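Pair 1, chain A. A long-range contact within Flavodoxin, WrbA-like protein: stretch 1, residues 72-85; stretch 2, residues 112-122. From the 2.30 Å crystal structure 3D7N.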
# COMPACT_ATOMS: atom_id res chain seq x y z
N GLN A 72 12.27 12.76 8.65
CA GLN A 72 13.29 12.45 9.61
C GLN A 72 13.33 10.95 9.87
O GLN A 72 14.39 10.38 9.91
CB GLN A 72 13.04 13.20 10.93
CG GLN A 72 13.32 14.70 10.89
CD GLN A 72 12.05 15.53 10.66
OE1 GLN A 72 11.06 15.06 10.11
NE2 GLN A 72 12.11 16.78 11.04
N PHE A 73 12.18 10.30 10.04
CA PHE A 73 12.18 8.83 10.12
C PHE A 73 12.75 8.14 8.88
O PHE A 73 13.54 7.23 9.01
CB PHE A 73 10.82 8.22 10.44
CG PHE A 73 10.91 6.74 10.71
CD1 PHE A 73 11.22 6.27 11.95
CD2 PHE A 73 10.77 5.84 9.69
CE1 PHE A 73 11.34 4.96 12.17
CE2 PHE A 73 10.90 4.50 9.92
CZ PHE A 73 11.17 4.07 11.16
N LYS A 74 12.39 8.59 7.68
CA LYS A 74 12.84 7.95 6.43
C LYS A 74 14.35 8.16 6.25
O LYS A 74 15.06 7.24 5.89
CB LYS A 74 12.02 8.49 5.25
CG LYS A 74 12.28 7.84 3.92
CD LYS A 74 12.05 6.32 3.97
CE LYS A 74 12.07 5.68 2.61
NZ LYS A 74 13.31 6.01 1.82
N LYS A 75 14.87 9.33 6.59
CA LYS A 75 16.33 9.55 6.63
C LYS A 75 17.06 8.56 7.53
O LYS A 75 18.18 8.11 7.24
CB LYS A 75 16.65 10.97 7.12
CG LYS A 75 18.16 11.29 7.09
CD LYS A 75 18.40 12.78 7.12
CE LYS A 75 19.85 13.15 6.83
NZ LYS A 75 20.64 13.31 8.06
N PHE A 76 16.47 8.24 8.66
CA PHE A 76 17.01 7.19 9.51
C PHE A 76 16.89 5.82 8.85
O PHE A 76 17.84 5.00 8.94
CB PHE A 76 16.33 7.18 10.87
CG PHE A 76 16.30 5.84 11.49
CD1 PHE A 76 17.40 5.37 12.22
CD2 PHE A 76 15.17 5.02 11.36
CE1 PHE A 76 17.40 4.09 12.79
CE2 PHE A 76 15.15 3.74 11.94
CZ PHE A 76 16.27 3.26 12.63
N ALA A 77 15.74 5.55 8.21
CA ALA A 77 15.51 4.27 7.55
C ALA A 77 16.55 4.09 6.42
O ALA A 77 17.16 2.99 6.25
CB ALA A 77 14.07 4.20 6.98
N ASP A 78 16.73 5.18 5.64
CA ASP A 78 17.68 5.17 4.55
C ASP A 78 19.09 4.87 5.11
O ASP A 78 19.84 4.10 4.52
CB ASP A 78 17.62 6.46 3.72
CG ASP A 78 16.33 6.58 2.91
OD1 ASP A 78 15.54 5.61 2.88
OD2 ASP A 78 16.11 7.64 2.25
N ALA A 79 19.42 5.45 6.26
CA ALA A 79 20.74 5.26 6.88
C ALA A 79 20.89 3.85 7.46
O ALA A 79 21.99 3.39 7.66
CB ALA A 79 20.99 6.31 7.98
N SER A 80 19.80 3.14 7.70
CA SER A 80 19.90 1.74 8.09
C SER A 80 20.28 0.85 6.90
O SER A 80 20.37 -0.36 7.04
CB SER A 80 18.61 1.25 8.78
OG SER A 80 17.56 0.96 7.84
N SER A 81 20.52 1.44 5.73
CA SER A 81 21.12 0.69 4.63
C SER A 81 22.42 0.07 5.07
O SER A 81 22.78 -0.99 4.61
CB SER A 81 21.36 1.57 3.40
OG SER A 81 22.24 2.66 3.67
N LYS A 82 23.15 0.74 5.97
CA LYS A 82 24.43 0.24 6.49
C LYS A 82 24.24 -1.08 7.25
O LYS A 82 24.77 -2.10 6.84
CB LYS A 82 25.13 1.32 7.32
CG LYS A 82 26.21 0.80 8.24
CD LYS A 82 27.25 1.85 8.61
CE LYS A 82 27.84 1.54 9.98
NZ LYS A 82 29.27 1.89 10.07
N PRO A 83 23.45 -1.10 8.35
CA PRO A 83 23.19 -2.42 8.95
C PRO A 83 22.53 -3.44 8.01
O PRO A 83 22.69 -4.64 8.19
CB PRO A 83 22.29 -2.11 10.16
CG PRO A 83 21.82 -0.70 9.99
CD PRO A 83 22.84 -0.01 9.12
N TRP A 84 21.81 -2.97 7.02
CA TRP A 84 21.14 -3.84 6.04
C TRP A 84 22.11 -4.58 5.12
O TRP A 84 21.91 -5.74 4.81
CB TRP A 84 20.18 -2.98 5.22
CG TRP A 84 19.51 -3.67 4.09
CD1 TRP A 84 18.53 -4.60 4.18
CD2 TRP A 84 19.75 -3.47 2.71
NE1 TRP A 84 18.15 -4.99 2.92
CE2 TRP A 84 18.89 -4.32 2.00
CE3 TRP A 84 20.64 -2.65 1.98
CZ2 TRP A 84 18.87 -4.36 0.61
CZ3 TRP A 84 20.62 -2.71 0.62
CH2 TRP A 84 19.75 -3.57 -0.06
N PHE A 85 23.18 -3.91 4.69
CA PHE A 85 24.13 -4.55 3.78
C PHE A 85 24.89 -5.68 4.51
O PHE A 85 25.17 -6.72 3.92
CB PHE A 85 25.07 -3.54 3.13
CG PHE A 85 26.12 -4.19 2.23
CD1 PHE A 85 25.78 -4.64 0.95
CD2 PHE A 85 27.44 -4.39 2.69
CE1 PHE A 85 26.72 -5.25 0.12
CE2 PHE A 85 28.39 -5.01 1.87
CZ PHE A 85 28.03 -5.43 0.59
N GLN A 112 2.45 0.24 7.14
CA GLN A 112 2.87 -0.62 6.05
C GLN A 112 4.27 -0.38 5.59
O GLN A 112 4.94 -1.35 5.27
CB GLN A 112 1.92 -0.52 4.88
CG GLN A 112 0.61 -1.15 5.21
CD GLN A 112 -0.16 -1.63 4.03
OE1 GLN A 112 -0.75 -0.84 3.31
NE2 GLN A 112 -0.18 -2.98 3.82
N TYR A 113 4.76 0.88 5.63
CA TYR A 113 6.18 1.14 5.37
C TYR A 113 7.09 0.49 6.44
O TYR A 113 8.17 -0.02 6.18
CB TYR A 113 6.51 2.64 5.27
CG TYR A 113 8.01 2.83 5.13
CD1 TYR A 113 8.79 3.26 6.17
CD2 TYR A 113 8.65 2.44 3.97
CE1 TYR A 113 10.22 3.38 6.03
CE2 TYR A 113 10.03 2.52 3.82
CZ TYR A 113 10.80 2.96 4.86
OH TYR A 113 12.13 2.99 4.67
N LEU A 114 6.65 0.53 7.66
CA LEU A 114 7.40 0.04 8.77
C LEU A 114 7.53 -1.50 8.65
O LEU A 114 8.57 -2.08 8.89
CB LEU A 114 6.63 0.49 10.00
CG LEU A 114 7.18 1.70 10.75
CD1 LEU A 114 8.01 2.74 9.98
CD2 LEU A 114 6.13 2.32 11.65
N VAL A 115 6.47 -2.14 8.17
CA VAL A 115 6.54 -3.55 7.87
C VAL A 115 7.56 -3.87 6.74
O VAL A 115 8.34 -4.82 6.85
CB VAL A 115 5.15 -4.08 7.46
CG1 VAL A 115 5.30 -5.52 6.94
CG2 VAL A 115 4.15 -3.95 8.67
N LEU A 116 7.53 -3.08 5.68
CA LEU A 116 8.50 -3.20 4.59
C LEU A 116 9.95 -3.03 5.06
O LEU A 116 10.81 -3.76 4.64
CB LEU A 116 8.23 -2.18 3.50
CG LEU A 116 6.97 -2.35 2.67
CD1 LEU A 116 6.93 -1.28 1.53
CD2 LEU A 116 6.88 -3.76 2.06
N LEU A 117 10.19 -2.08 5.95
CA LEU A 117 11.49 -1.76 6.47
C LEU A 117 12.00 -2.95 7.27
O LEU A 117 13.11 -3.40 7.04
CB LEU A 117 11.42 -0.51 7.33
CG LEU A 117 12.73 -0.05 7.94
CD1 LEU A 117 13.85 0.04 6.83
CD2 LEU A 117 12.41 1.26 8.73
N ALA A 118 11.14 -3.49 8.13
CA ALA A 118 11.40 -4.76 8.86
C ALA A 118 11.65 -5.93 7.95
O ALA A 118 12.53 -6.70 8.20
CB ALA A 118 10.21 -5.09 9.84
N GLY A 119 10.87 -6.07 6.88
CA GLY A 119 11.04 -7.17 5.92
C GLY A 119 12.36 -7.06 5.17
O GLY A 119 13.10 -8.02 4.98
N GLN A 120 12.66 -5.86 4.75
CA GLN A 120 13.90 -5.55 4.04
C GLN A 120 15.10 -6.03 4.88
O GLN A 120 16.10 -6.52 4.34
CB GLN A 120 13.95 -4.02 3.93
CG GLN A 120 14.88 -3.48 2.96
CD GLN A 120 14.21 -2.91 1.74
OE1 GLN A 120 13.04 -2.59 1.80
NE2 GLN A 120 14.96 -2.81 0.60
N HIS A 121 14.97 -5.91 6.21
CA HIS A 121 15.98 -6.34 7.16
C HIS A 121 15.87 -7.81 7.56
O HIS A 121 16.62 -8.28 8.38
CB HIS A 121 15.88 -5.46 8.42
CG HIS A 121 16.51 -4.12 8.25
ND1 HIS A 121 17.87 -3.92 8.35
CD2 HIS A 121 15.98 -2.91 7.97
CE1 HIS A 121 18.15 -2.65 8.15
NE2 HIS A 121 17.02 -2.01 7.91
N GLY A 122 14.90 -8.50 7.01
CA GLY A 122 14.71 -9.93 7.27
C GLY A 122 14.23 -10.22 8.68
O GLY A 122 14.63 -11.21 9.28
O HOH W 1 19.68 -5.89 8.59

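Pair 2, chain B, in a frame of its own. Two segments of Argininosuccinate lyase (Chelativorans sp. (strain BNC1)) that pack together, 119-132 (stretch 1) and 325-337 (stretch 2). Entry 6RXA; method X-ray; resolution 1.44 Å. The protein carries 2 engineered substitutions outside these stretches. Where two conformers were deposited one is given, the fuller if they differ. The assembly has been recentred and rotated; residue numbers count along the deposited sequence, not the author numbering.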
# COMPACT_ATOMS: atom_id res chain seq x y z
N GLY B 119 -9.50 17.99 -18.38
CA GLY B 119 -8.78 18.99 -17.61
C GLY B 119 -7.71 18.37 -16.73
O GLY B 119 -6.61 18.91 -16.59
N LYS B 120 -8.03 17.24 -16.10
CA LYS B 120 -7.04 16.53 -15.28
C LYS B 120 -5.86 16.10 -16.14
O LYS B 120 -4.70 16.22 -15.72
CB LYS B 120 -7.67 15.31 -14.61
CG LYS B 120 -6.70 14.45 -13.74
CD LYS B 120 -6.42 15.12 -12.38
CE LYS B 120 -5.33 14.44 -11.55
NZ LYS B 120 -5.76 13.12 -11.03
N ARG B 121 -6.13 15.62 -17.35
CA ARG B 121 -5.05 15.22 -18.26
C ARG B 121 -4.18 16.42 -18.63
O ARG B 121 -2.95 16.30 -18.71
CB ARG B 121 -5.62 14.57 -19.51
CG ARG B 121 -6.11 13.13 -19.34
CD ARG B 121 -6.89 12.70 -20.59
NE ARG B 121 -7.28 11.30 -20.52
CZ ARG B 121 -6.48 10.29 -20.85
NH1 ARG B 121 -5.26 10.52 -21.30
NH2 ARG B 121 -6.92 9.04 -20.74
N MET B 122 -4.78 17.59 -18.89
CA MET B 122 -3.97 18.75 -19.23
C MET B 122 -3.10 19.18 -18.06
O MET B 122 -1.94 19.56 -18.25
CB MET B 122 -4.88 19.89 -19.68
CG MET B 122 -5.60 19.62 -20.98
SD MET B 122 -6.65 21.01 -21.49
CE MET B 122 -5.45 22.16 -22.11
N PHE B 123 -3.65 19.13 -16.85
CA PHE B 123 -2.87 19.42 -15.66
C PHE B 123 -1.72 18.42 -15.51
O PHE B 123 -0.57 18.82 -15.35
CB PHE B 123 -3.77 19.39 -14.42
CG PHE B 123 -3.02 19.35 -13.13
CD1 PHE B 123 -2.27 20.43 -12.72
CD2 PHE B 123 -3.05 18.22 -12.33
CE1 PHE B 123 -1.55 20.38 -11.54
CE2 PHE B 123 -2.34 18.17 -11.14
CZ PHE B 123 -1.60 19.26 -10.75
N LEU B 124 -2.02 17.12 -15.57
CA LEU B 124 -0.98 16.11 -15.41
C LEU B 124 0.06 16.21 -16.51
O LEU B 124 1.26 16.00 -16.27
CB LEU B 124 -1.56 14.70 -15.35
CG LEU B 124 -2.44 14.40 -14.14
CD1 LEU B 124 -3.00 12.98 -14.20
CD2 LEU B 124 -1.68 14.62 -12.83
N ARG B 125 -0.38 16.54 -17.74
CA ARG B 125 0.54 16.69 -18.87
C ARG B 125 1.56 17.78 -18.59
O ARG B 125 2.76 17.58 -18.76
CB ARG B 125 -0.29 16.99 -20.12
CG ARG B 125 0.50 17.23 -21.39
CD ARG B 125 -0.44 17.47 -22.57
NE ARG B 125 -1.12 18.76 -22.46
CZ ARG B 125 -2.06 19.19 -23.31
NH1 ARG B 125 -2.46 18.42 -24.31
NH2 ARG B 125 -2.58 20.39 -23.14
N ASP B 126 1.10 18.96 -18.15
CA ASP B 126 2.04 20.02 -17.81
C ASP B 126 2.94 19.60 -16.65
O ASP B 126 4.15 19.88 -16.67
CB ASP B 126 1.29 21.31 -17.46
CG ASP B 126 1.05 22.21 -18.68
OD1 ASP B 126 1.55 21.94 -19.79
OD2 ASP B 126 0.32 23.22 -18.53
N GLN B 127 2.38 18.91 -15.66
CA GLN B 127 3.19 18.48 -14.52
C GLN B 127 4.19 17.40 -14.91
O GLN B 127 5.27 17.30 -14.32
CB GLN B 127 2.29 18.00 -13.38
CG GLN B 127 1.49 19.14 -12.75
CD GLN B 127 2.35 20.23 -12.16
OE1 GLN B 127 3.15 19.99 -11.26
NE2 GLN B 127 2.19 21.45 -12.67
N LEU B 128 3.84 16.58 -15.91
CA LEU B 128 4.77 15.59 -16.42
C LEU B 128 5.94 16.25 -17.15
O LEU B 128 7.09 15.84 -16.97
CB LEU B 128 4.02 14.59 -17.29
CG LEU B 128 4.73 13.32 -17.76
CD1 LEU B 128 5.32 12.62 -16.57
CD2 LEU B 128 3.70 12.45 -18.46
N LEU B 129 5.68 17.29 -17.95
CA LEU B 129 6.80 18.02 -18.55
C LEU B 129 7.65 18.71 -17.48
O LEU B 129 8.89 18.71 -17.57
CB LEU B 129 6.29 19.03 -19.58
CG LEU B 129 5.60 18.39 -20.78
CD1 LEU B 129 5.16 19.45 -21.77
CD2 LEU B 129 6.48 17.37 -21.47
N ARG B 130 7.02 19.30 -16.47
CA ARG B 130 7.75 19.86 -15.33
C ARG B 130 8.63 18.80 -14.68
O ARG B 130 9.80 19.07 -14.34
CB ARG B 130 6.72 20.40 -14.34
CG ARG B 130 7.30 21.05 -13.11
CD ARG B 130 6.20 21.32 -12.09
NE ARG B 130 6.71 22.01 -10.91
CZ ARG B 130 6.16 21.93 -9.70
NH1 ARG B 130 5.07 21.18 -9.51
NH2 ARG B 130 6.71 22.59 -8.68
N THR B 131 8.09 17.59 -14.49
CA THR B 131 8.84 16.52 -13.85
C THR B 131 9.99 16.04 -14.73
O THR B 131 11.11 15.85 -14.23
CB THR B 131 7.87 15.36 -13.55
OG1 THR B 131 6.89 15.78 -12.60
CG2 THR B 131 8.60 14.16 -13.00
N ILE B 132 9.74 15.85 -16.03
CA ILE B 132 10.81 15.46 -16.95
C ILE B 132 11.93 16.49 -16.94
O ILE B 132 13.11 16.14 -16.93
CB ILE B 132 10.23 15.20 -18.35
CG1 ILE B 132 9.40 13.92 -18.31
CG2 ILE B 132 11.33 15.09 -19.40
CD1 ILE B 132 8.52 13.67 -19.53
N VAL B 325 -9.82 8.06 -6.69
CA VAL B 325 -8.82 8.90 -6.05
C VAL B 325 -7.93 9.53 -7.12
O VAL B 325 -7.63 8.91 -8.16
CB VAL B 325 -8.03 8.07 -5.02
CG1 VAL B 325 -6.85 8.83 -4.44
CG2 VAL B 325 -8.97 7.64 -3.89
N GLU B 326 -7.52 10.77 -6.87
CA GLU B 326 -6.78 11.59 -7.81
C GLU B 326 -5.31 11.68 -7.41
O GLU B 326 -4.94 11.42 -6.25
CB GLU B 326 -7.39 12.99 -7.86
CG GLU B 326 -8.80 13.03 -8.44
CD GLU B 326 -9.75 13.99 -7.72
OE1 GLU B 326 -9.69 14.09 -6.48
OE2 GLU B 326 -10.55 14.64 -8.41
N LEU B 327 -4.48 12.07 -8.37
CA LEU B 327 -3.11 12.48 -8.09
C LEU B 327 -3.10 13.99 -7.91
O LEU B 327 -3.45 14.73 -8.83
CB LEU B 327 -2.17 12.10 -9.23
CG LEU B 327 -0.69 12.41 -9.01
CD1 LEU B 327 -0.14 11.78 -7.73
CD2 LEU B 327 0.13 11.96 -10.24
N GLU B 328 -2.74 14.44 -6.72
CA GLU B 328 -2.97 15.83 -6.34
C GLU B 328 -1.72 16.69 -6.48
O GLU B 328 -0.59 16.20 -6.42
CB GLU B 328 -3.47 15.88 -4.90
CG GLU B 328 -4.71 15.01 -4.73
CD GLU B 328 -5.64 15.48 -3.64
OE1 GLU B 328 -5.96 14.68 -2.74
OE2 GLU B 328 -6.04 16.66 -3.69
N PRO B 329 -1.91 17.99 -6.65
CA PRO B 329 -0.76 18.88 -6.84
C PRO B 329 0.29 18.77 -5.75
O PRO B 329 1.50 18.79 -6.06
CB PRO B 329 -1.42 20.28 -6.86
CG PRO B 329 -2.79 20.03 -7.39
CD PRO B 329 -3.20 18.69 -6.82
N ARG B 330 -0.10 18.66 -4.49
CA ARG B 330 0.89 18.64 -3.42
C ARG B 330 1.83 17.44 -3.55
O ARG B 330 3.00 17.54 -3.18
CB ARG B 330 0.23 18.67 -2.04
CG ARG B 330 -0.67 17.51 -1.70
CD ARG B 330 -1.32 17.74 -0.32
NE ARG B 330 -2.12 18.97 -0.28
CZ ARG B 330 -1.71 20.14 0.22
NH1 ARG B 330 -0.50 20.27 0.76
NH2 ARG B 330 -2.52 21.18 0.19
N SER B 331 1.35 16.32 -4.08
CA SER B 331 2.21 15.16 -4.26
C SER B 331 3.27 15.43 -5.32
O SER B 331 4.45 15.13 -5.13
CB SER B 331 1.36 13.95 -4.63
OG SER B 331 2.14 12.81 -4.82
N ILE B 332 2.86 16.00 -6.45
CA ILE B 332 3.83 16.31 -7.49
C ILE B 332 4.78 17.38 -6.99
O ILE B 332 6.00 17.32 -7.23
CB ILE B 332 3.12 16.71 -8.79
CG1 ILE B 332 2.29 15.53 -9.29
CG2 ILE B 332 4.15 17.11 -9.83
CD1 ILE B 332 1.23 15.91 -10.34
N ASP B 333 4.26 18.38 -6.27
CA ASP B 333 5.12 19.44 -5.76
C ASP B 333 6.21 18.87 -4.85
O ASP B 333 7.34 19.35 -4.87
CB ASP B 333 4.30 20.46 -5.00
CG ASP B 333 3.37 21.26 -5.88
OD1 ASP B 333 3.54 21.27 -7.11
OD2 ASP B 333 2.47 21.90 -5.31
N ALA B 334 5.87 17.86 -4.04
CA ALA B 334 6.87 17.24 -3.18
C ALA B 334 7.97 16.57 -3.99
O ALA B 334 9.16 16.66 -3.65
CB ALA B 334 6.22 16.22 -2.26
N LEU B 335 7.58 15.84 -5.04
CA LEU B 335 8.55 15.19 -5.91
C LEU B 335 9.51 16.20 -6.50
O LEU B 335 10.72 15.97 -6.54
CB LEU B 335 7.82 14.42 -7.01
CG LEU B 335 8.71 13.72 -8.04
CD1 LEU B 335 7.96 12.52 -8.64
CD2 LEU B 335 9.16 14.65 -9.17
N ILE B 336 8.99 17.34 -6.96
CA ILE B 336 9.84 18.34 -7.59
C ILE B 336 10.81 18.93 -6.57
O ILE B 336 11.99 19.11 -6.86
CB ILE B 336 8.98 19.43 -8.28
CG1 ILE B 336 8.13 18.83 -9.42
CG2 ILE B 336 9.89 20.54 -8.78
CD1 ILE B 336 8.91 18.33 -10.61
N ALA B 337 10.32 19.22 -5.37
CA ALA B 337 11.18 19.75 -4.32
C ALA B 337 12.31 18.78 -3.98
O ALA B 337 13.47 19.18 -3.86
CB ALA B 337 10.35 20.07 -3.08
O HOH W 2 1.48 20.32 -8.99
O HOH W 3 7.58 22.10 -5.49

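Two helices lying side by side and running the same way form the common frame of pair 1 and pair 2. The N-to-C directions differ by 12° in each case, the axes approach to 11.7 Å in pair 1 and 10.5 Å in pair 2, and 14 central residues superpose with an RMSD of 0.5 Å. The stretches bury 470 Å² between them in pair 1 and 565 Å² in pair 2.

One matched position carries the same residue in both pairs: A:Phe73 and B:Phe123, both with chi1 in t and CB toward the partner. A:Phe73 CE2 lies 3.4 Å from A:Leu114 CD1 and 3.8 Å from A:Leu117 CD2. In pair 2 the places of these leucines are taken by B:Pro329 and B:Ile332; B:Phe123 CZ packs 3.6 Å from B:Pro329 CG, and B:Phe123 CE2 lies 4.3 Å from B:Ile332 CD1.

One turn on, A:Ala77 matches B:Gln127. The CB of A:Ala77 itself makes the contact, 3.3 Å from A:Tyr113 OH and 3.8 Å from A:Leu117 CD2. B:Gln127 instead folds its side chain (chi1 and chi2 both m) and brings OE1 to 3.4 Å from B:Ile332 CG2. B:Ile332 is a knob set among B:Phe123, B:Gln127, B:Arg130 and B:Thr131. A:Tyr113 falls on B:Glu328, but their side-chain centres lie 7.5 Å apart: the tyrosine CB points toward the partner, whereas that of the glutamate, at the N-cap position, points away.

Three residues further on, A:Ser80 matches B:Arg130, and each makes a polar link across its contact. A:His121 NE2 donates to A:Ser80 OG (3.0 Å), and that hydroxyl in turn donates to A:Ala77 O (OG to O, 2.6 Å), so the short side chain, just past the end of its helix, links A:His121 to the carbonyl of A:Ala77 in the last turn before it. B:Arg130 extends with chi1 to chi3 all t; its NH1 forms a salt bridge with B:Asp333 OD1 (2.8 Å) and also donates to B:Gln127 OE1 (2.9 Å).

A:His121 and B:Ile336 have side-chain centres only 0.4 Å apart, yet they work differently. The imidazole receives the edge of A:Trp84 on its face, with planes at 80°, while A:Trp84 NE1 makes a weak hydrogen bond to A:Gln120 O (2.9 Å). The isoleucine is purely apolar: its CG1 lies 3.7 Å from B:Arg130 CZ, over one face of the guanidinium. Pair 1 leaves its helix at A:Gly122, whose positive phi belongs to a Schellman motif; at the matching B:Ala337 the helix of pair 2 continues.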